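Local coordinates for glycoside hydrolase family 15, cellulose signaling associated protein envoy (Hypocrea jecorina, PDB 4WUJ) that senses blue light through a LOV domain of the PAS fold that binds flavin mononucleotide, and probably takes part in transcriptional regulation, at residues G64-A67 and P68-M71. Residues are numbered along the deposited sequence; the frame is centred on the assembly and turned at random.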
loop_
_atom_site.group_PDB
_atom_site.type_symbol
_atom_site.label_atom_id
_atom_site.label_comp_id
_atom_site.label_asym_id
_atom_site.label_seq_id
_atom_site.Cartn_x
_atom_site.Cartn_y
_atom_site.Cartn_z
ATOM N N GLY C 64 12.860 -10.561 1.383
ATOM C CA GLY C 64 13.919 -10.825 0.419
ATOM C C GLY C 64 13.563 -11.727 -0.756
ATOM O O GLY C 64 14.384 -11.903 -1.666
ATOM N N TYR C 65 12.366 -12.320 -0.772
ATOM C CA TYR C 65 11.969 -13.094 -1.961
ATOM C C TYR C 65 11.486 -12.202 -3.106
ATOM O O TYR C 65 11.300 -10.976 -2.949
ATOM C CB TYR C 65 10.890 -14.127 -1.633
ATOM C CG TYR C 65 11.310 -15.159 -0.620
ATOM C CD1 TYR C 65 11.115 -14.929 0.736
ATOM C CD2 TYR C 65 11.897 -16.356 -1.011
ATOM C CE1 TYR C 65 11.497 -15.852 1.679
ATOM C CE2 TYR C 65 12.267 -17.300 -0.078
ATOM C CZ TYR C 65 12.074 -17.028 1.274
ATOM O OH TYR C 65 12.435 -17.918 2.254
ATOM N N SER C 66 11.287 -12.833 -4.259
ATOM C CA SER C 66 10.715 -12.177 -5.421
ATOM C C SER C 66 9.394 -12.868 -5.765
ATOM O O SER C 66 9.093 -13.955 -5.260
ATOM C CB SER C 66 11.660 -12.297 -6.616
ATOM O OG SER C 66 11.679 -13.641 -7.083
ATOM N N ALA C 67 8.617 -12.252 -6.644
ATOM C CA ALA C 67 7.254 -12.682 -6.866
ATOM C C ALA C 67 7.179 -14.123 -7.298
ATOM O O ALA C 67 6.369 -14.869 -6.768
ATOM C CB ALA C 67 6.597 -11.807 -7.879
ATOM N N PRO C 68 8.016 -14.524 -8.273
ATOM C CA PRO C 68 7.885 -15.860 -8.870
ATOM C C PRO C 68 8.362 -16.960 -7.931
ATOM O O PRO C 68 8.038 -18.121 -8.133
ATOM C CB PRO C 68 8.795 -15.791 -10.116
ATOM C CG PRO C 68 9.177 -14.297 -10.261
ATOM C CD PRO C 68 9.124 -13.761 -8.878
ATOM N N GLU C 69 9.145 -16.587 -6.934
ATOM C CA GLU C 69 9.563 -17.500 -5.878
ATOM C C GLU C 69 8.405 -17.860 -4.897
ATOM O O GLU C 69 8.386 -18.965 -4.360
ATOM C CB GLU C 69 10.753 -16.888 -5.093
ATOM C CG GLU C 69 12.000 -16.519 -5.932
ATOM C CD GLU C 69 13.202 -15.979 -5.101
ATOM O OE1 GLU C 69 13.046 -15.266 -4.086
ATOM O OE2 GLU C 69 14.347 -16.273 -5.484
ATOM N N ILE C 70 7.448 -16.945 -4.684
ATOM C CA ILE C 70 6.441 -17.100 -3.633
ATOM C C ILE C 70 4.966 -17.161 -4.121
ATOM O O ILE C 70 4.091 -17.730 -3.470
ATOM C CB ILE C 70 6.624 -16.031 -2.561
ATOM C CG1 ILE C 70 6.388 -14.630 -3.120
ATOM C CG2 ILE C 70 8.023 -16.128 -1.969
ATOM C CD1 ILE C 70 4.962 -14.172 -3.053
ATOM N N MET C 71 4.683 -16.627 -5.287
ATOM C CA MET C 71 3.321 -16.670 -5.787
ATOM C C MET C 71 2.771 -18.083 -5.933
ATOM O O MET C 71 3.447 -18.969 -6.432
ATOM C CB MET C 71 3.242 -15.999 -7.160
ATOM C CG MET C 71 1.944 -15.255 -7.376
ATOM S SD MET C 71 1.805 -13.746 -6.397
ATOM C CE MET C 71 1.256 -12.735 -7.766
#
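Glu69 reaches back to the backbone of Ser66 in a local side-chain-to-backbone contact at the start of the short helix 67-70, where the loop after helix 57-63 turns into this helix of the PAS fold. Ser66 holds the N-cap position, but its hydroxyl makes no capping bond. The backbone N-H of Ser66 gives a hydrogen bond to Glu69 OE1 (N to OE1 3.0 Å), one half of a capping box whose reciprocal half is absent. This oxygen is met from above the carboxylate plane, 43° out of it. Glu69 CG lies anti to the carbonyl carbon (chi1 -57°), and the chain runs extended beyond it, which carries the carboxylate back past the helix start. OE1 also sits at the edge of the Tyr65 ring, 3.5 Å from Tyr65 CD2. The other oxygen, Glu69 OE2, forms a salt bridge with Lys116. With an alanine in place of Glu69, Ser66 N would probably lose its side-chain acceptor and Lys116 this carboxylate partner. The backbone completes the turn. Ser66 O accepts a weak bond from Glu69 N (3.1 Å). Ala67 O takes two donors, Ile70 N at 3.1 Å and Met71 N at 2.9 Å. On the apolar side, Ile70 CG2 packs against Tyr65 CB at 3.5 Å. Beyond the turn, the Tyr65 ring meets Phe77 edge-to-face, and its side chain lies about 10 Å from the bound flavin mononucleotide. Buried Ile70 fits helix 67-70 against Phe59 and Tyr60 of helix 57-63 and against Ile52 and Ala55 of strand 52-55.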